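Local coordinates for dipeptide Epimerase (Enterococcus faecalis V583, PDB 3JZU), which belongs to the mandelate racemase and muconate lactonizing enzyme family of the enolase superfamily, pairing a capping domain with a beta/alpha barrel, at residues F19-G24 against K159-T164; G24-A29 against M293-T298; D132-I137 against R316-A321. All blocks are in the same frame, centred on the assembly; numbering follows the deposited sequence.

Contact 1 (F19-G24 against K159-T164); sequences FTIALG and KIKVGT. With TYR (tyrosine), chain J; LEU (leucine), chain I.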
loop_
_atom_site.group_PDB
_atom_site.type_symbol
_atom_site.label_atom_id
_atom_site.label_comp_id
_atom_site.label_asym_id
_atom_site.label_seq_id
_atom_site.Cartn_x
_atom_site.Cartn_y
_atom_site.Cartn_z
ATOM N N PHE A 19 -4.329 -15.420 -3.912
ATOM C CA PHE A 19 -3.719 -14.465 -4.817
ATOM C C PHE A 19 -2.283 -14.866 -5.062
ATOM O O PHE A 19 -1.512 -15.038 -4.122
ATOM C CB PHE A 19 -3.757 -13.056 -4.225
ATOM C CG PHE A 19 -4.137 -11.999 -5.216
ATOM C CD1 PHE A 19 -5.466 -11.831 -5.593
ATOM C CD2 PHE A 19 -3.165 -11.193 -5.798
ATOM C CE1 PHE A 19 -5.826 -10.876 -6.537
ATOM C CE2 PHE A 19 -3.511 -10.233 -6.743
ATOM C CZ PHE A 19 -4.845 -10.075 -7.114
ATOM N N THR A 20 -1.923 -15.014 -6.329
ATOM C CA THR A 20 -0.565 -15.396 -6.666
ATOM C C THR A 20 0.237 -14.256 -7.280
ATOM O O THR A 20 -0.212 -13.601 -8.223
ATOM C CB THR A 20 -0.540 -16.587 -7.650
ATOM O OG1 THR A 20 -1.119 -17.741 -7.027
ATOM C CG2 THR A 20 0.890 -16.914 -8.059
ATOM N N ILE A 21 1.419 -14.015 -6.718
ATOM C CA ILE A 21 2.333 -13.011 -7.242
ATOM C C ILE A 21 3.653 -13.754 -7.413
ATOM O O ILE A 21 3.749 -14.930 -7.053
ATOM C CB ILE A 21 2.514 -11.798 -6.292
ATOM C CG1 ILE A 21 3.134 -12.230 -4.964
ATOM C CG2 ILE A 21 1.160 -11.120 -6.057
ATOM C CD1 ILE A 21 3.541 -11.061 -4.096
ATOM N N ALA A 22 4.664 -13.087 -7.954
ATOM C CA ALA A 22 5.952 -13.732 -8.182
ATOM C C ALA A 22 6.581 -14.296 -6.914
ATOM O O ALA A 22 7.269 -15.320 -6.967
ATOM C CB ALA A 22 6.919 -12.758 -8.858
ATOM N N LEU A 23 6.320 -13.645 -5.779
ATOM C CA LEU A 23 6.878 -14.039 -4.476
ATOM C C LEU A 23 6.205 -15.221 -3.770
ATOM O O LEU A 23 6.797 -15.835 -2.879
ATOM C CB LEU A 23 6.854 -12.835 -3.537
ATOM C CG LEU A 23 7.573 -11.597 -4.091
ATOM C CD1 LEU A 23 7.364 -10.415 -3.160
ATOM C CD2 LEU A 23 9.048 -11.902 -4.266
ATOM N N GLY A 24 4.963 -15.514 -4.145
ATOM C CA GLY A 24 4.249 -16.608 -3.518
ATOM C C GLY A 24 2.750 -16.373 -3.539
ATOM O O GLY A 24 2.233 -15.613 -4.360
ATOM N N LYS A 159 -3.938 -3.498 -12.600
ATOM C CA LYS A 159 -2.558 -3.794 -12.222
ATOM C C LYS A 159 -2.348 -5.275 -12.513
ATOM O O LYS A 159 -2.995 -6.135 -11.907
ATOM C CB LYS A 159 -2.327 -3.497 -10.735
ATOM C CG LYS A 159 -0.922 -3.814 -10.248
ATOM C CD LYS A 159 -0.671 -3.226 -8.855
ATOM C CE LYS A 159 0.686 -3.645 -8.315
ATOM N NZ LYS A 159 1.022 -3.030 -6.991
ATOM N N ILE A 160 -1.453 -5.560 -13.453
ATOM C CA ILE A 160 -1.165 -6.926 -13.883
ATOM C C ILE A 160 0.059 -7.524 -13.214
ATOM O O ILE A 160 1.164 -6.989 -13.318
ATOM C CB ILE A 160 -0.913 -6.990 -15.406
ATOM C CG1 ILE A 160 -2.106 -6.414 -16.169
ATOM C CG2 ILE A 160 -0.643 -8.424 -15.823
ATOM C CD1 ILE A 160 -1.888 -6.367 -17.700
ATOM N N LYS A 161 -0.139 -8.642 -12.528
ATOM C CA LYS A 161 0.970 -9.317 -11.885
ATOM C C LYS A 161 1.627 -10.210 -12.928
ATOM O O LYS A 161 0.942 -10.862 -13.716
ATOM C CB LYS A 161 0.469 -10.152 -10.706
ATOM C CG LYS A 161 0.037 -9.307 -9.506
ATOM C CD LYS A 161 1.245 -8.631 -8.844
ATOM C CE LYS A 161 0.809 -7.726 -7.692
ATOM N NZ LYS A 161 1.972 -7.065 -7.016
ATOM N N VAL A 162 2.955 -10.219 -12.950
ATOM C CA VAL A 162 3.697 -11.055 -13.888
ATOM C C VAL A 162 4.922 -11.578 -13.156
ATOM O O VAL A 162 5.192 -11.160 -12.026
ATOM C CB VAL A 162 4.168 -10.248 -15.131
ATOM C CG1 VAL A 162 2.978 -9.803 -15.970
ATOM C CG2 VAL A 162 4.966 -9.035 -14.683
ATOM N N GLY A 163 5.658 -12.494 -13.784
ATOM C CA GLY A 163 6.860 -12.993 -13.147
ATOM C C GLY A 163 7.167 -14.481 -13.121
ATOM O O GLY A 163 7.832 -14.936 -12.194
ATOM N N THR A 164 6.698 -15.243 -14.103
ATOM C CA THR A 164 6.996 -16.675 -14.141
ATOM C C THR A 164 7.983 -16.937 -15.271
ATOM O O THR A 164 8.496 -18.044 -15.412
ATOM C CB THR A 164 5.741 -17.535 -14.419
ATOM O OG1 THR A 164 5.278 -17.290 -15.752
ATOM C CG2 THR A 164 4.639 -17.217 -13.426
HETATM N N TYR J . 0.466 -5.735 -2.966
HETATM C CA TYR J . 1.902 -6.005 -3.082
HETATM C C TYR J . 2.577 -5.281 -4.249
HETATM O O TYR J . 2.208 -4.117 -4.512
HETATM C CB TYR J . 2.135 -7.512 -3.227
HETATM C CG TYR J . 1.597 -8.352 -2.085
HETATM C CD1 TYR J . 0.930 -9.548 -2.338
HETATM C CD2 TYR J . 1.787 -7.974 -0.754
HETATM C CE1 TYR J . 0.460 -10.351 -1.298
HETATM C CE2 TYR J . 1.325 -8.777 0.298
HETATM C CZ TYR J . 0.662 -9.964 0.016
HETATM O OH TYR J . 0.207 -10.779 1.038
HETATM O OXT TYR J . 3.479 -5.888 -4.874
HETATM N N LEU I . -2.437 -4.533 -4.734
HETATM C CA LEU I . -1.829 -5.461 -3.732
HETATM C C LEU I . -0.349 -5.713 -4.020
HETATM O O LEU I . 0.041 -5.890 -5.178
HETATM C CB LEU I . -2.560 -6.812 -3.753
HETATM C CG LEU I . -4.064 -6.858 -3.480
HETATM C CD1 LEU I . -4.550 -8.298 -3.515
HETATM C CD2 LEU I . -4.356 -6.239 -2.124
HETATM O O HOH W 1 4.100 -10.652 -9.195
#

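Contact 2 (G24-A29 against M293-T298); sequences GTIESA and MAEETT. With TYR (tyrosine), chain J.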
loop_
_atom_site.group_PDB
_atom_site.type_symbol
_atom_site.label_atom_id
_atom_site.label_comp_id
_atom_site.label_asym_id
_atom_site.label_seq_id
_atom_site.Cartn_x
_atom_site.Cartn_y
_atom_site.Cartn_z
ATOM N N GLY A 24 4.963 -15.514 -4.145
ATOM C CA GLY A 24 4.249 -16.608 -3.518
ATOM C C GLY A 24 2.750 -16.373 -3.539
ATOM O O GLY A 24 2.233 -15.613 -4.360
ATOM N N THR A 25 2.041 -17.015 -2.625
ATOM C CA THR A 25 0.594 -16.868 -2.570
ATOM C C THR A 25 0.147 -16.329 -1.227
ATOM O O THR A 25 0.883 -16.393 -0.239
ATOM C CB THR A 25 -0.100 -18.213 -2.780
ATOM O OG1 THR A 25 0.321 -19.117 -1.748
ATOM C CG2 THR A 25 0.254 -18.797 -4.156
ATOM N N ILE A 26 -1.068 -15.793 -1.205
ATOM C CA ILE A 26 -1.664 -15.265 0.012
ATOM C C ILE A 26 -3.112 -15.741 -0.050
ATOM O O ILE A 26 -3.761 -15.650 -1.097
ATOM C CB ILE A 26 -1.580 -13.718 0.055
ATOM C CG1 ILE A 26 -1.834 -13.212 1.477
ATOM C CG2 ILE A 26 -2.560 -13.111 -0.923
ATOM C CD1 ILE A 26 -3.236 -13.425 1.991
ATOM N N GLU A 27 -3.617 -16.273 1.056
ATOM C CA GLU A 27 -4.983 -16.783 1.054
ATOM C C GLU A 27 -5.775 -16.322 2.267
ATOM O O GLU A 27 -6.976 -16.574 2.366
ATOM C CB GLU A 27 -4.949 -18.314 0.999
ATOM C CG GLU A 27 -3.717 -18.825 0.270
ATOM C CD GLU A 27 -3.830 -20.255 -0.214
ATOM O OE1 GLU A 27 -2.857 -20.719 -0.841
ATOM O OE2 GLU A 27 -4.872 -20.908 0.015
ATOM N N SER A 28 -5.098 -15.641 3.183
ATOM C CA SER A 28 -5.751 -15.160 4.390
ATOM C C SER A 28 -5.176 -13.822 4.826
ATOM O O SER A 28 -3.959 -13.643 4.857
ATOM C CB SER A 28 -5.582 -16.180 5.518
ATOM O OG SER A 28 -6.290 -15.778 6.681
ATOM N N ALA A 29 -6.056 -12.883 5.152
ATOM C CA ALA A 29 -5.631 -11.572 5.613
ATOM C C ALA A 29 -5.586 -11.637 7.137
ATOM O O ALA A 29 -6.607 -11.502 7.804
ATOM C CB ALA A 29 -6.616 -10.496 5.149
ATOM N N MET A 293 -0.813 -4.124 1.386
ATOM C CA MET A 293 -0.521 -5.539 1.553
ATOM C C MET A 293 -1.879 -6.227 1.418
ATOM O O MET A 293 -2.902 -5.614 1.707
ATOM C CB MET A 293 0.042 -5.801 2.951
ATOM C CG MET A 293 1.332 -5.055 3.243
ATOM S SD MET A 293 2.621 -5.502 2.068
ATOM C CE MET A 293 4.078 -4.790 2.889
ATOM N N ALA A 294 -1.898 -7.486 0.982
ATOM C CA ALA A 294 -3.163 -8.204 0.851
ATOM C C ALA A 294 -3.734 -8.502 2.243
ATOM O O ALA A 294 -4.942 -8.676 2.407
ATOM C CB ALA A 294 -2.952 -9.509 0.080
ATOM N N GLU A 295 -2.857 -8.523 3.242
ATOM C CA GLU A 295 -3.245 -8.819 4.625
ATOM C C GLU A 295 -3.951 -7.680 5.382
ATOM O O GLU A 295 -4.351 -7.842 6.535
ATOM C CB GLU A 295 -2.009 -9.262 5.422
ATOM C CG GLU A 295 -1.383 -10.567 4.939
ATOM C CD GLU A 295 -0.376 -10.383 3.821
ATOM O OE1 GLU A 295 -0.381 -9.323 3.152
ATOM O OE2 GLU A 295 0.429 -11.314 3.608
ATOM N N GLU A 296 -4.110 -6.531 4.748
ATOM C CA GLU A 296 -4.763 -5.412 5.418
ATOM C C GLU A 296 -6.257 -5.406 5.190
ATOM O O GLU A 296 -6.739 -5.961 4.211
ATOM C CB GLU A 296 -4.195 -4.087 4.922
ATOM C CG GLU A 296 -2.716 -3.937 5.100
ATOM C CD GLU A 296 -2.249 -2.604 4.551
ATOM O OE1 GLU A 296 -2.696 -1.565 5.093
ATOM O OE2 GLU A 296 -1.466 -2.606 3.574
ATOM N N THR A 297 -6.985 -4.771 6.102
ATOM C CA THR A 297 -8.433 -4.667 5.980
ATOM C C THR A 297 -8.857 -3.207 5.933
ATOM O O THR A 297 -8.041 -2.330 5.649
ATOM C CB THR A 297 -9.147 -5.366 7.145
ATOM O OG1 THR A 297 -8.867 -4.673 8.371
ATOM C CG2 THR A 297 -8.678 -6.810 7.244
ATOM N N THR A 298 -10.131 -2.950 6.212
ATOM C CA THR A 298 -10.679 -1.597 6.172
ATOM C C THR A 298 -9.859 -0.530 6.891
ATOM O O THR A 298 -9.715 0.592 6.397
ATOM C CB THR A 298 -12.089 -1.552 6.772
ATOM O OG1 THR A 298 -12.828 -2.706 6.351
ATOM C CG2 THR A 298 -12.801 -0.291 6.309
HETATM N N TYR J . 0.466 -5.735 -2.966
HETATM C CA TYR J . 1.902 -6.005 -3.082
HETATM C C TYR J . 2.577 -5.281 -4.249
HETATM O O TYR J . 2.208 -4.117 -4.512
HETATM C CB TYR J . 2.135 -7.512 -3.227
HETATM C CG TYR J . 1.597 -8.352 -2.085
HETATM C CD1 TYR J . 0.930 -9.548 -2.338
HETATM C CD2 TYR J . 1.787 -7.974 -0.754
HETATM C CE1 TYR J . 0.460 -10.351 -1.298
HETATM C CE2 TYR J . 1.325 -8.777 0.298
HETATM C CZ TYR J . 0.662 -9.964 0.016
HETATM O OH TYR J . 0.207 -10.779 1.038
HETATM O OXT TYR J . 3.479 -5.888 -4.874
#

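Contact 3 (D132-I137 against R316-A321); sequences DITLGI and RADLDA. With LEU (leucine), chain I.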
loop_
_atom_site.group_PDB
_atom_site.type_symbol
_atom_site.label_atom_id
_atom_site.label_comp_id
_atom_site.label_asym_id
_atom_site.label_seq_id
_atom_site.Cartn_x
_atom_site.Cartn_y
_atom_site.Cartn_z
ATOM N N ASP A 132 -6.910 1.260 -8.620
ATOM C CA ASP A 132 -6.883 0.266 -9.679
ATOM C C ASP A 132 -7.288 -1.007 -8.957
ATOM O O ASP A 132 -7.697 -0.971 -7.791
ATOM C CB ASP A 132 -5.462 0.092 -10.248
ATOM C CG ASP A 132 -4.447 -0.398 -9.206
ATOM O OD1 ASP A 132 -4.832 -1.143 -8.278
ATOM O OD2 ASP A 132 -3.248 -0.053 -9.324
ATOM N N ILE A 133 -7.198 -2.126 -9.653
ATOM C CA ILE A 133 -7.468 -3.407 -9.034
ATOM C C ILE A 133 -6.438 -4.328 -9.654
ATOM O O ILE A 133 -6.168 -4.258 -10.864
ATOM C CB ILE A 133 -8.916 -3.919 -9.274
ATOM C CG1 ILE A 133 -9.090 -5.266 -8.561
ATOM C CG2 ILE A 133 -9.216 -4.025 -10.763
ATOM C CD1 ILE A 133 -10.545 -5.676 -8.381
ATOM N N THR A 134 -5.818 -5.142 -8.808
ATOM C CA THR A 134 -4.781 -6.070 -9.235
ATOM C C THR A 134 -5.336 -7.426 -9.660
ATOM O O THR A 134 -6.260 -7.949 -9.035
ATOM C CB THR A 134 -3.756 -6.314 -8.094
ATOM O OG1 THR A 134 -3.180 -5.064 -7.693
ATOM C CG2 THR A 134 -2.633 -7.260 -8.558
ATOM N N LEU A 135 -4.767 -7.973 -10.735
ATOM C CA LEU A 135 -5.127 -9.295 -11.248
ATOM C C LEU A 135 -3.941 -10.191 -10.878
ATOM O O LEU A 135 -2.800 -9.868 -11.213
ATOM C CB LEU A 135 -5.268 -9.278 -12.775
ATOM C CG LEU A 135 -6.306 -8.364 -13.435
ATOM C CD1 LEU A 135 -6.168 -8.457 -14.953
ATOM C CD2 LEU A 135 -7.690 -8.761 -13.011
ATOM N N GLY A 136 -4.207 -11.302 -10.195
ATOM C CA GLY A 136 -3.137 -12.203 -9.798
ATOM C C GLY A 136 -2.605 -13.013 -10.967
ATOM O O GLY A 136 -3.275 -13.132 -11.995
ATOM N N ILE A 137 -1.409 -13.575 -10.813
ATOM C CA ILE A 137 -0.794 -14.376 -11.868
ATOM C C ILE A 137 -1.627 -15.601 -12.224
ATOM O O ILE A 137 -2.056 -16.345 -11.343
ATOM C CB ILE A 137 0.620 -14.870 -11.466
ATOM C CG1 ILE A 137 1.590 -13.688 -11.371
ATOM C CG2 ILE A 137 1.135 -15.873 -12.497
ATOM C CD1 ILE A 137 3.059 -14.107 -11.121
ATOM N N ARG A 316 -1.322 8.166 -7.805
ATOM C CA ARG A 316 -1.864 6.874 -8.179
ATOM C C ARG A 316 -2.266 6.107 -6.936
ATOM O O ARG A 316 -1.767 6.380 -5.842
ATOM C CB ARG A 316 -0.825 6.060 -8.945
ATOM C CG ARG A 316 -0.463 6.602 -10.324
ATOM C CD ARG A 316 0.542 5.655 -10.978
ATOM N NE ARG A 316 0.868 6.023 -12.352
ATOM C CZ ARG A 316 1.731 6.975 -12.697
ATOM N NH1 ARG A 316 2.369 7.675 -11.767
ATOM N NH2 ARG A 316 1.968 7.215 -13.981
ATOM N N ALA A 317 -3.169 5.147 -7.101
ATOM C CA ALA A 317 -3.597 4.341 -5.969
ATOM C C ALA A 317 -3.832 2.885 -6.335
ATOM O O ALA A 317 -4.373 2.567 -7.393
ATOM C CB ALA A 317 -4.862 4.925 -5.354
ATOM N N ASP A 318 -3.412 2.007 -5.431
ATOM C CA ASP A 318 -3.576 0.570 -5.573
ATOM C C ASP A 318 -4.004 0.107 -4.178
ATOM O O ASP A 318 -3.205 -0.452 -3.422
ATOM C CB ASP A 318 -2.243 -0.076 -5.989
ATOM C CG ASP A 318 -2.309 -1.602 -6.027
ATOM O OD1 ASP A 318 -3.271 -2.142 -6.601
ATOM O OD2 ASP A 318 -1.388 -2.264 -5.496
ATOM N N LEU A 319 -5.262 0.392 -3.839
ATOM C CA LEU A 319 -5.840 0.038 -2.540
ATOM C C LEU A 319 -7.026 -0.886 -2.795
ATOM O O LEU A 319 -8.187 -0.464 -2.742
ATOM C CB LEU A 319 -6.303 1.310 -1.826
ATOM C CG LEU A 319 -5.196 2.354 -1.667
ATOM C CD1 LEU A 319 -5.737 3.641 -1.045
ATOM C CD2 LEU A 319 -4.094 1.750 -0.808
ATOM N N ASP A 320 -6.708 -2.150 -3.049
ATOM C CA ASP A 320 -7.700 -3.159 -3.375
ATOM C C ASP A 320 -7.740 -4.343 -2.408
ATOM O O ASP A 320 -8.345 -5.365 -2.706
ATOM C CB ASP A 320 -7.447 -3.655 -4.813
ATOM C CG ASP A 320 -6.010 -4.136 -5.035
ATOM O OD1 ASP A 320 -5.147 -3.896 -4.164
ATOM O OD2 ASP A 320 -5.736 -4.749 -6.097
ATOM N N ALA A 321 -7.123 -4.211 -1.241
ATOM C CA ALA A 321 -7.135 -5.320 -0.298
ATOM C C ALA A 321 -8.539 -5.697 0.193
ATOM O O ALA A 321 -8.821 -6.883 0.383
ATOM C CB ALA A 321 -6.231 -5.015 0.895
HETATM N N LEU I . -2.437 -4.533 -4.734
HETATM C CA LEU I . -1.829 -5.461 -3.732
HETATM C C LEU I . -0.349 -5.713 -4.020
HETATM O O LEU I . 0.041 -5.890 -5.178
HETATM C CB LEU I . -2.560 -6.812 -3.753
HETATM C CG LEU I . -4.064 -6.858 -3.480
HETATM C CD1 LEU I . -4.550 -8.298 -3.515
HETATM C CD2 LEU I . -4.356 -6.239 -2.124
HETATM O O HOH W 2 -6.935 -7.224 -6.239
#

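Contact 1 (F19-G24 against K159-T164)
Beside Ile21 and Lys161, the Phe19 ring receives the bound leucine on one face: the ligand methyl CD1 sits over the ring centre, 3.8 Å above its plane, so all six ring carbons share the contact. Ile21 packs alongside Lys161, the side chains pointing the same way. Ile21 CG2 rests on the lysine's aliphatic chain, 3.7 Å from Lys161 CD. The other branch, set between the backbone N and the carbonyl carbon (chi1 63°), carries Ile21 CD1 to within 3.5 Å of CD1 of the bound tyrosine. Lys161 bends at chi2 (-69°) and then runs straight to the ligands: Lys161 NZ donates to the leucine O at 2.9 Å, bonds to Asp189 and Asn191, and lies close to the tyrosine OXT. Lys159, extended throughout, reaches the same carboxylate from its other oxygen, Lys159 NZ donating to the tyrosine O at 3.0 Å. This Lys-X-Lys pair on the second barrel strand is a hallmark of the muconate lactonizing branch, and the Lys161 side chain lies about 4 Å from a magnesium ion. No direct hydrogen bond joins the two segments; a water does, accepting from Ala22 N at 2.8 Å and donating to Val162 O at 3.1 Å. The Ala22 methyl lies against the carbonyls of Val162 and Gly163; a CB on Gly163 would collide with it, and the glycine's own backbone angles also demand the missing side chain. Ile21 to Gly24 forms a type I turn linking strands 3-21 and 24-38 into a tight hairpin of the capping domain, which reaches over the barrel at the end of strand 157-161, with Phe53 of helix 52-55 touching Ile21 and strands 128-135 and 185-189 flanking the lysines.

Contact 2 (G24-A29 against M293-T298)
Ala29 and Glu295 bring their CA atoms within 3.8 Å, a close backbone approach between the start of strand 24-38 and the type I turn Met293-Glu296, with no hydrogen bond between the segments. The Ala29 methyl meets the carbonyls of the turn, its CB lying 3.7 Å from Ala294 O; Glu295 O, buried here, has no polar partner in the model. Ile26 supplies the other half. Its CG2 touches the methyl of Ala294, at 3.8 Å from Ala294 CB, while CG1, swung anti to the backbone N (chi1 -164°), slants across the Glu295 chain and lies 3.6 Å from Glu295 OE2. That carboxylate faces the hydroxyl of the bound tyrosine, whose exact position is doubtful. The turn is braced by Glu296: Met293 N donates to Glu296 OE2 at 2.7 Å, almost straight at 177°, on the anti side of the carboxylate. Ile26, Ala294 and Met293, through its SD, lie against the tyrosine ring. Strand 24-38 runs between strands 3-21 and 43-48 of the antiparallel capping sheet, and the turn belongs to the loop joining barrel strand 287-290 to helix 298-310; Thr297 adds a bond to Glu47 of strand 43-48.

Contact 3 (D132-I137 against R316-A321)
Asp132 and Asp318 meet at a slant, their carboxylate planes 55° apart and Asp132 OD1 2.5 Å from Asp318 OD1. Each uses its second oxygen differently: Asp132 OD2 pairs with Arg187, Asp318 OD2 takes a hydrogen bond from the leucine N at 2.6 Å and a salt bridge from Lys159. Asp320 approaches Thr134 at about a right angle. With CG placed between its backbone N and carbonyl carbon (chi1 54°), Asp320 turns OD2 onto the strand, where Thr134 N donates to it at 2.7 Å, nearly in line with the C-O bond. These are the first and eighth strands of the barrel, 128-135 and 314-317, and Asp132 N closes the ring by donating to Ala317 O at 3.1 Å. Beyond the eighth strand, Asp318-Leu319-Asp320 turns both acids inward and Leu319 outward, against helix 298-310. Asp320 OD1 accepts from the leucine N at 2.8 Å; the same nitrogen donates to Thr134 OG1 at 3.1 Å, so three side chains surround the ligand's amino group. A water donates to both Asp320 OD2 and Thr134 O, another bond to that carboxylate oxygen; with OD1 taken by the leucine N, the carboxylate is held at both oxygens.

From the N terminus, the chain first lays down the capping hairpin, which starts contact 1 and contact 2, their segments sharing Gly24, then the first barrel strand, which starts contact 3. Contact 1 closes first, at 159-164, contact 2 at 293-298 and contact 3 last, at 316-321. Every pair of these loops crosses and none nests. Contacts 1 and 2 tie the capping sheet to the barrel at its second strand and at the loop after its seventh; contact 3 joins the barrel's first and eighth strands. Thr20 O also bonds to Ile137 N, linking contacts 1 and 3 directly, while Ala321 CB packs on Met293 O between contacts 2 and 3.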